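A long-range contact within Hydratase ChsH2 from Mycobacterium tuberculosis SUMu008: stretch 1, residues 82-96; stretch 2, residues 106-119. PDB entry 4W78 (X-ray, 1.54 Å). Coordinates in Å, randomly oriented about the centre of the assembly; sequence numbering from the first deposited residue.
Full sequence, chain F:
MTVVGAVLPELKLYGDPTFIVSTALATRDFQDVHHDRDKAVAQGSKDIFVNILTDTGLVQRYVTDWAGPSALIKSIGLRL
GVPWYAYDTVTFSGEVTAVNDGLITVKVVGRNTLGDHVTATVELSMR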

ATOM      1  N   VAL F  82     -12.400  -5.806 -22.404  1.00 21.44           N
ATOM      2  CA  VAL F  82     -11.361  -6.796 -22.169  1.00 20.08           C
ATOM      3  C   VAL F  82     -10.576  -6.411 -20.922  1.00 20.06           C
ATOM      4  O   VAL F  82     -10.541  -5.241 -20.543  1.00 18.49           O
ATOM      5  CB  VAL F  82     -10.429  -6.932 -23.395  1.00 22.58           C
ATOM      6  CG1 VAL F  82     -11.229  -7.327 -24.625  1.00 26.68           C
ATOM      7  CG2 VAL F  82      -9.666  -5.641 -23.639  1.00 23.55           C
ATOM      8  N   PRO F  83      -9.961  -7.393 -20.256  1.00 15.42           N
ATOM      9  CA  PRO F  83      -9.166  -7.087 -19.064  1.00 15.01           C
ATOM     10  C   PRO F  83      -7.891  -6.314 -19.398  1.00 15.51           C
ATOM     11  O   PRO F  83      -7.388  -6.386 -20.525  1.00 18.81           O
ATOM     12  CB  PRO F  83      -8.822  -8.473 -18.487  1.00 19.73           C
ATOM     13  CG  PRO F  83      -9.772  -9.418 -19.150  1.00 21.90           C
ATOM     14  CD  PRO F  83     -10.047  -8.838 -20.510  1.00 17.39           C
ATOM     15  N   TRP F  84      -7.403  -5.559 -18.423  1.00 14.64           N
ATOM     16  CA  TRP F  84      -6.096  -4.932 -18.527  1.00 13.05           C
ATOM     17  C   TRP F  84      -5.128  -5.776 -17.698  1.00 11.61           C
ATOM     18  O   TRP F  84      -5.037  -5.631 -16.470  1.00 11.86           O
ATOM     19  CB  TRP F  84      -6.148  -3.480 -18.040  1.00 12.40           C
ATOM     20  CG  TRP F  84      -4.870  -2.722 -18.217  1.00 13.24           C
ATOM     21  CD1 TRP F  84      -3.656  -3.197 -18.675  1.00 13.97           C
ATOM     22  CD2 TRP F  84      -4.681  -1.341 -17.954  1.00 14.31           C
ATOM     23  NE1 TRP F  84      -2.730  -2.180 -18.696  1.00 15.39           N
ATOM     24  CE2 TRP F  84      -3.339  -1.029 -18.257  1.00 13.02           C
ATOM     25  CE3 TRP F  84      -5.527  -0.327 -17.506  1.00 16.03           C
ATOM     26  CZ2 TRP F  84      -2.824   0.261 -18.120  1.00 16.85           C
ATOM     27  CZ3 TRP F  84      -5.012   0.950 -17.366  1.00 16.33           C
ATOM     28  CH2 TRP F  84      -3.673   1.230 -17.669  1.00 17.21           C
ATOM     29  N   TYR F  85      -4.450  -6.686 -18.390  1.00 14.33           N
ATOM     30  CA  TYR F  85      -3.520  -7.609 -17.770  1.00 12.42           C
ATOM     31  C   TYR F  85      -2.130  -7.013 -17.648  1.00 14.45           C
ATOM     32  O   TYR F  85      -1.771  -6.092 -18.379  1.00 15.29           O
ATOM     33  CB  TYR F  85      -3.426  -8.874 -18.614  1.00 14.33           C
ATOM     34  CG  TYR F  85      -4.619  -9.792 -18.539  1.00 16.07           C
ATOM     35  CD1 TYR F  85      -5.098 -10.246 -17.310  1.00 15.42           C
ATOM     36  CD2 TYR F  85      -5.255 -10.222 -19.692  1.00 18.05           C
ATOM     37  CE1 TYR F  85      -6.179 -11.107 -17.240  1.00 18.03           C
ATOM     38  CE2 TYR F  85      -6.337 -11.073 -19.633  1.00 19.17           C
ATOM     39  CZ  TYR F  85      -6.796 -11.516 -18.405  1.00 20.32           C
ATOM     40  OH  TYR F  85      -7.868 -12.382 -18.359  1.00 21.19           O
ATOM     41  N   ALA F  86      -1.343  -7.560 -16.724  1.00 13.81           N
ATOM     42  CA  ALA F  86       0.060  -7.173 -16.612  1.00 14.55           C
ATOM     43  C   ALA F  86       0.728  -7.213 -17.983  1.00 16.88           C
ATOM     44  O   ALA F  86       0.515  -8.149 -18.770  1.00 18.07           O
ATOM     45  CB  ALA F  86       0.805  -8.079 -15.621  1.00 13.64           C
ATOM     46  N   TYR F  87       1.502  -6.159 -18.246  1.00 16.61           N
ATOM     47  CA  TYR F  87       2.295  -5.955 -19.465  1.00 18.14           C
ATOM     48  C   TYR F  87       1.526  -5.440 -20.670  1.00 18.40           C
ATOM     49  O   TYR F  87       2.128  -5.150 -21.709  1.00 21.52           O
ATOM     50  CB  TYR F  87       3.131  -7.185 -19.835  1.00 20.47           C
ATOM     51  CG  TYR F  87       3.941  -7.688 -18.672  1.00 18.41           C
ATOM     52  CD1 TYR F  87       4.929  -6.901 -18.100  1.00 17.45           C
ATOM     53  CD2 TYR F  87       3.704  -8.946 -18.137  1.00 19.98           C
ATOM     54  CE1 TYR F  87       5.676  -7.362 -17.027  1.00 18.30           C
ATOM     55  CE2 TYR F  87       4.436  -9.418 -17.062  1.00 20.39           C
ATOM     56  CZ  TYR F  87       5.416  -8.620 -16.508  1.00 20.01           C
ATOM     57  OH  TYR F  87       6.154  -9.085 -15.448  1.00 22.54           O
ATOM     58  N   ASP F  88       0.208  -5.322 -20.540  1.00 17.39           N
ATOM     59  CA  ASP F  88      -0.577  -4.664 -21.573  1.00 17.00           C
ATOM     60  C   ASP F  88      -0.380  -3.166 -21.439  1.00 19.22           C
ATOM     61  O   ASP F  88      -0.225  -2.634 -20.334  1.00 19.45           O
ATOM     62  CB  ASP F  88      -2.079  -4.905 -21.406  1.00 18.89           C
ATOM     63  CG  ASP F  88      -2.521  -6.310 -21.775  1.00 28.35           C
ATOM     64  OD1 ASP F  88      -1.764  -7.037 -22.453  1.00 34.57           O
ATOM     65  OD2 ASP F  88      -3.672  -6.668 -21.395  1.00 28.31           O
ATOM     66  N   THR F  89      -0.430  -2.490 -22.575  1.00 19.87           N
ATOM     67  CA  THR F  89      -0.448  -1.046 -22.595  1.00 20.75           C
ATOM     68  C   THR F  89      -1.831  -0.599 -23.025  1.00 20.42           C
ATOM     69  O   THR F  89      -2.347  -1.044 -24.051  1.00 23.56           O
ATOM     70  CB  THR F  89       0.592  -0.493 -23.576  1.00 24.76           C
ATOM     71  OG1 THR F  89       1.902  -0.850 -23.122  1.00 25.40           O
ATOM     72  CG2 THR F  89       0.483   1.028 -23.660  1.00 27.34           C
ATOM     73  N   VAL F  90      -2.425   0.284 -22.234  1.00 17.70           N
ATOM     74  CA  VAL F  90      -3.720   0.860 -22.570  1.00 18.50           C
ATOM     75  C   VAL F  90      -3.512   2.278 -23.076  1.00 18.02           C
ATOM     76  O   VAL F  90      -2.807   3.077 -22.456  1.00 20.82           O
ATOM     77  CB  VAL F  90      -4.695   0.809 -21.378  1.00 20.59           C
ATOM     78  CG1 VAL F  90      -5.888   1.729 -21.613  1.00 24.06           C
ATOM     79  CG2 VAL F  90      -5.151  -0.623 -21.167  1.00 18.39           C
ATOM     80  N   THR F  91      -4.088   2.555 -24.240  1.00 17.26           N
ATOM     81  CA  THR F  91      -4.053   3.881 -24.827  1.00 19.80           C
ATOM     82  C   THR F  91      -5.423   4.519 -24.641  1.00 20.64           C
ATOM     83  O   THR F  91      -6.432   3.989 -25.104  1.00 18.09           O
ATOM     84  CB  THR F  91      -3.715   3.801 -26.319  1.00 23.78           C
ATOM     85  OG1 THR F  91      -2.400   3.254 -26.474  1.00 27.05           O
ATOM     86  CG2 THR F  91      -3.758   5.176 -26.956  1.00 24.73           C
ATOM     87  N   PHE F  92      -5.446   5.647 -23.940  1.00 20.11           N
ATOM     88  CA  PHE F  92      -6.675   6.399 -23.735  1.00 19.19           C
ATOM     89  C   PHE F  92      -6.841   7.450 -24.818  1.00 20.13           C
ATOM     90  O   PHE F  92      -5.907   8.189 -25.135  1.00 23.34           O
ATOM     91  CB  PHE F  92      -6.691   7.066 -22.357  1.00 17.78           C
ATOM     92  CG  PHE F  92      -6.826   6.101 -21.215  1.00 18.98           C
ATOM     93  CD1 PHE F  92      -8.079   5.728 -20.759  1.00 18.01           C
ATOM     94  CD2 PHE F  92      -5.707   5.558 -20.606  1.00 21.99           C
ATOM     95  CE1 PHE F  92      -8.225   4.831 -19.703  1.00 20.18           C
ATOM     96  CE2 PHE F  92      -5.837   4.658 -19.550  1.00 22.50           C
ATOM     97  CZ  PHE F  92      -7.098   4.291 -19.102  1.00 22.49           C
ATOM     98  N   SER F  93      -8.039   7.492 -25.383  1.00 17.80           N
ATOM     99  CA  SER F  93      -8.446   8.543 -26.299  1.00 20.12           C
ATOM    100  C   SER F  93      -9.747   9.152 -25.784  1.00 21.38           C
ATOM    101  O   SER F  93     -10.484   8.524 -25.019  1.00 20.50           O
ATOM    102  CB  SER F  93      -8.618   7.986 -27.714  1.00 24.96           C
ATOM    103  OG  SER F  93      -9.576   6.942 -27.730  1.00 32.81           O
ATOM    104  N   GLY F  94     -10.034  10.382 -26.175  1.00 22.20           N
ATOM    105  CA  GLY F  94     -11.214  11.047 -25.671  1.00 19.51           C
ATOM    106  C   GLY F  94     -11.709  12.104 -26.629  1.00 19.31           C
ATOM    107  O   GLY F  94     -10.925  12.682 -27.383  1.00 21.38           O
ATOM    108  N   GLU F  95     -13.007  12.368 -26.582  1.00 20.25           N
ATOM    109  CA  GLU F  95     -13.626  13.362 -27.454  1.00 24.33           C
ATOM    110  C   GLU F  95     -14.757  14.038 -26.692  1.00 20.97           C
ATOM    111  O   GLU F  95     -15.524  13.371 -25.990  1.00 21.13           O
ATOM    112  CB  GLU F  95     -14.166  12.651 -28.700  1.00 27.66           C
ATOM    113  CG  GLU F  95     -15.072  13.464 -29.592  1.00 35.40           C
ATOM    114  CD  GLU F  95     -15.642  12.627 -30.723  1.00 38.95           C
ATOM    115  OE1 GLU F  95     -15.340  11.415 -30.785  1.00 43.44           O
ATOM    116  OE2 GLU F  95     -16.398  13.175 -31.540  1.00 45.69           O
ATOM    117  N   VAL F  96     -14.865  15.356 -26.812  1.00 22.26           N
ATOM    118  CA  VAL F  96     -16.017  16.038 -26.251  1.00 22.44           C
ATOM    119  C   VAL F  96     -17.250  15.690 -27.088  1.00 24.23           C
ATOM    120  O   VAL F  96     -17.243  15.846 -28.311  1.00 26.69           O
ATOM    121  CB  VAL F  96     -15.799  17.565 -26.219  1.00 23.92           C
ATOM    122  CG1 VAL F  96     -17.075  18.282 -25.818  1.00 24.64           C
ATOM    123  CG2 VAL F  96     -14.659  17.910 -25.263  1.00 24.48           C
ATOM    124  N   VAL F 106     -17.682  14.162 -21.948  1.00 20.13           N
ATOM    125  CA  VAL F 106     -16.535  13.618 -22.649  1.00 18.25           C
ATOM    126  C   VAL F 106     -16.646  12.104 -22.716  1.00 16.59           C
ATOM    127  O   VAL F 106     -16.895  11.448 -21.694  1.00 18.91           O
ATOM    128  CB  VAL F 106     -15.214  13.965 -21.924  1.00 19.10           C
ATOM    129  CG1 VAL F 106     -14.034  13.315 -22.627  1.00 19.37           C
ATOM    130  CG2 VAL F 106     -15.030  15.468 -21.840  1.00 22.84           C
ATOM    131  N   LYS F 107     -16.463  11.547 -23.910  1.00 17.39           N
ATOM    132  CA  LYS F 107     -16.372  10.096 -24.077  1.00 17.87           C
ATOM    133  C   LYS F 107     -14.915   9.679 -24.077  1.00 19.25           C
ATOM    134  O   LYS F 107     -14.098  10.253 -24.790  1.00 21.07           O
ATOM    135  CB  LYS F 107     -17.041   9.643 -25.384  1.00 21.29           C
ATOM    136  CG  LYS F 107     -16.883   8.139 -25.617  1.00 24.79           C
ATOM    137  CD  LYS F 107     -17.520   7.692 -26.911  1.00 32.01           C
ATOM    138  CE  LYS F 107     -17.398   6.182 -27.056  1.00 33.53           C
ATOM    139  NZ  LYS F 107     -18.042   5.700 -28.302  1.00 39.39           N
ATOM    140  N   VAL F 108     -14.594   8.676 -23.261  1.00 16.53           N
ATOM    141  CA  VAL F 108     -13.229   8.195 -23.133  1.00 17.97           C
ATOM    142  C   VAL F 108     -13.200   6.715 -23.482  1.00 20.01           C
ATOM    143  O   VAL F 108     -14.090   5.964 -23.076  1.00 19.32           O
ATOM    144  CB  VAL F 108     -12.731   8.395 -21.678  1.00 17.77           C
ATOM    145  CG1 VAL F 108     -11.323   7.838 -21.494  1.00 20.90           C
ATOM    146  CG2 VAL F 108     -12.759   9.869 -21.307  1.00 20.27           C
ATOM    147  N   VAL F 109     -12.198   6.299 -24.253  1.00 17.51           N
ATOM    148  CA  VAL F 109     -11.992   4.872 -24.496  1.00 17.71           C
ATOM    149  C   VAL F 109     -10.541   4.524 -24.220  1.00 18.25           C
ATOM    150  O   VAL F 109      -9.628   5.202 -24.686  1.00 17.28           O
ATOM    151  CB  VAL F 109     -12.394   4.421 -25.920  1.00 18.69           C
ATOM    152  CG1 VAL F 109     -12.179   2.920 -26.072  1.00 22.48           C
ATOM    153  CG2 VAL F 109     -13.841   4.781 -26.221  1.00 21.45           C
ATOM    154  N   GLY F 110     -10.343   3.479 -23.419  1.00 18.30           N
ATOM    155  CA  GLY F 110      -9.010   2.943 -23.200  1.00 19.38           C
ATOM    156  C   GLY F 110      -8.906   1.618 -23.929  1.00 18.11           C
ATOM    157  O   GLY F 110      -9.682   0.711 -23.676  1.00 18.70           O
ATOM    158  N   ARG F 111      -7.956   1.522 -24.855  1.00 18.93           N
ATOM    159  CA  ARG F 111      -7.810   0.320 -25.667  1.00 28.96           C
ATOM    160  C   ARG F 111      -6.463  -0.325 -25.404  1.00 27.86           C
ATOM    161  O   ARG F 111      -5.455   0.366 -25.261  1.00 21.83           O
ATOM    162  CB  ARG F 111      -7.918   0.680 -27.154  1.00 32.15           C
ATOM    163  CG  ARG F 111      -9.201   1.395 -27.516  1.00 32.71           C
ATOM    164  CD  ARG F 111      -9.284   1.699 -29.003  1.00 35.18           C
ATOM    165  NE  ARG F 111     -10.619   2.153 -29.380  1.00 36.79           N
ATOM    166  CZ  ARG F 111     -10.995   3.428 -29.429  1.00 35.62           C
ATOM    167  NH1 ARG F 111     -10.135   4.396 -29.123  1.00 32.49           N
ATOM    168  NH2 ARG F 111     -12.237   3.736 -29.783  1.00 37.26           N
ATOM    169  N   ASN F 112      -6.436  -1.652 -25.333  1.00 30.33           N
ATOM    170  CA  ASN F 112      -5.164  -2.364 -25.351  1.00 31.52           C
ATOM    171  C   ASN F 112      -5.071  -3.166 -26.642  1.00 37.83           C
ATOM    172  O   ASN F 112      -5.960  -3.081 -27.484  1.00 36.63           O
ATOM    173  CB  ASN F 112      -4.917  -3.202 -24.077  1.00 35.26           C
ATOM    174  CG  ASN F 112      -5.904  -4.348 -23.908  1.00 38.16           C
ATOM    175  OD1 ASN F 112      -6.724  -4.621 -24.777  1.00 41.30           O
ATOM    176  ND2 ASN F 112      -5.812  -5.034 -22.775  1.00 42.55           N
ATOM    177  N   THR F 113      -3.998  -3.919 -26.824  1.00 41.15           N
ATOM    178  CA  THR F 113      -3.761  -4.517 -28.134  1.00 44.95           C
ATOM    179  C   THR F 113      -4.921  -5.406 -28.598  1.00 48.35           C
ATOM    180  O   THR F 113      -5.279  -5.410 -29.777  1.00 52.80           O
ATOM    181  CB  THR F 113      -2.420  -5.263 -28.166  1.00 48.63           C
ATOM    182  OG1 THR F 113      -2.157  -5.813 -26.871  1.00 48.67           O
ATOM    183  CG2 THR F 113      -1.302  -4.288 -28.518  1.00 45.66           C
ATOM    184  N   LEU F 114      -5.528  -6.111 -27.648  1.00 47.15           N
ATOM    185  CA  LEU F 114      -6.659  -6.993 -27.924  1.00 50.36           C
ATOM    186  C   LEU F 114      -7.940  -6.240 -28.286  1.00 47.87           C
ATOM    187  O   LEU F 114      -8.543  -6.504 -29.325  1.00 52.50           O
ATOM    188  CB  LEU F 114      -6.923  -7.904 -26.724  1.00 51.87           C
ATOM    189  N   GLY F 115      -8.365  -5.315 -27.432  1.00 40.07           N
ATOM    190  CA  GLY F 115      -9.601  -4.603 -27.690  1.00 40.04           C
ATOM    191  C   GLY F 115      -9.837  -3.428 -26.767  1.00 36.02           C
ATOM    192  O   GLY F 115      -8.900  -2.898 -26.170  1.00 32.48           O
ATOM    193  N   ASP F 116     -11.096  -3.015 -26.660  1.00 26.62           N
ATOM    194  CA  ASP F 116     -11.468  -1.924 -25.768  1.00 22.26           C
ATOM    195  C   ASP F 116     -11.536  -2.427 -24.335  1.00 20.17           C
ATOM    196  O   ASP F 116     -12.323  -3.312 -24.019  1.00 21.14           O
ATOM    197  CB  ASP F 116     -12.821  -1.322 -26.156  1.00 23.88           C
ATOM    198  CG  ASP F 116     -12.787  -0.610 -27.501  1.00 30.30           C
ATOM    199  OD1 ASP F 116     -11.690  -0.430 -28.071  1.00 30.73           O
ATOM    200  OD2 ASP F 116     -13.867  -0.221 -27.986  1.00 34.23           O
ATOM    201  N   HIS F 117     -10.702  -1.857 -23.478  1.00 16.24           N
ATOM    202  CA  HIS F 117     -10.675  -2.236 -22.079  1.00 15.36           C
ATOM    203  C   HIS F 117     -11.714  -1.465 -21.279  1.00 15.28           C
ATOM    204  O   HIS F 117     -12.389  -2.018 -20.426  1.00 15.99           O
ATOM    205  CB  HIS F 117      -9.290  -1.973 -21.489  1.00 15.97           C
ATOM    206  CG  HIS F 117      -9.281  -1.931 -19.995  1.00 14.80           C
ATOM    207  ND1 HIS F 117      -9.628  -3.015 -19.218  1.00 15.42           N
ATOM    208  CD2 HIS F 117      -9.000  -0.925 -19.134  1.00 16.08           C
ATOM    209  CE1 HIS F 117      -9.547  -2.682 -17.939  1.00 16.43           C
ATOM    210  NE2 HIS F 117      -9.162  -1.418 -17.865  1.00 17.79           N
ATOM    211  N   VAL F 118     -11.831  -0.172 -21.548  1.00 17.03           N
ATOM    212  CA  VAL F 118     -12.797   0.641 -20.828  1.00 16.25           C
ATOM    213  C   VAL F 118     -13.438   1.670 -21.756  1.00 17.50           C
ATOM    214  O   VAL F 118     -12.783   2.241 -22.620  1.00 18.11           O
ATOM    215  CB  VAL F 118     -12.173   1.304 -19.567  1.00 19.87           C
ATOM    216  CG1 VAL F 118     -11.029   2.227 -19.931  1.00 21.50           C
ATOM    217  CG2 VAL F 118     -13.245   2.035 -18.740  1.00 22.72           C
ATOM    218  N   THR F 119     -14.741   1.856 -21.591  1.00 15.41           N
ATOM    219  CA  THR F 119     -15.483   2.877 -22.316  1.00 16.00           C
ATOM    220  C   THR F 119     -16.224   3.693 -21.275  1.00 15.33           C
ATOM    221  O   THR F 119     -16.959   3.139 -20.438  1.00 15.56           O
ATOM    222  CB  THR F 119     -16.463   2.233 -23.303  1.00 19.77           C
ATOM    223  OG1 THR F 119     -15.726   1.407 -24.213  1.00 25.49           O
ATOM    224  CG2 THR F 119     -17.218   3.288 -24.096  1.00 19.68           C
TER
HETATM  225  O   HOH W   1      -1.359  -4.365 -24.856  1.00 34.82           O
HETATM  226  O   HOH W   2      -7.866   4.639 -27.407  1.00 27.43           O

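The strand that pairs Thr 91 through Val 96 runs antiparallel to the one from Val 106, their directions 160° apart, and the two zip together through paired backbone hydrogen bonds. Thr 91 faces Arg 111 (Thr 91 N to Arg 111 O 2.8 Å, Arg 111 N to Thr 91 O 2.9 Å), and Ser 93 with Val 109 and Glu 95 with Lys 107 repeat the pattern. Between these rungs, CA-H groups approach carbonyls, as where Gly 94 CA lies 3.1 Å from Lys 107 O. Val 82 N donates to Asp 116 O (3.0 Å).

Side chains alternate between the faces. Phe 92, Val 96, Val 106 and Val 108 share the buried one, where apolar groups suit the lack of water: Phe 92 CD1 meets Val 108 CG1 at 3.9 Å. Gly 110 leaves room for the Phe 92 ring; an ideal CB there would sit 2.9 Å from Phe 92 CE1, a clash. The other face carries the more polar Thr 91, Ser 93, Glu 95, Lys 107 and Arg 111, and a water bridges Thr 91 O and Arg 111 NH1.

His 117 ND1 donates to Val 82 O (2.7 Å), while its flat ring receives Trp 84 CB over one face. Asn 112 OD1 accepts from Gly 115 N (3.2 Å), and its ND2 bonds weakly to Pro 83 O (3.1 Å).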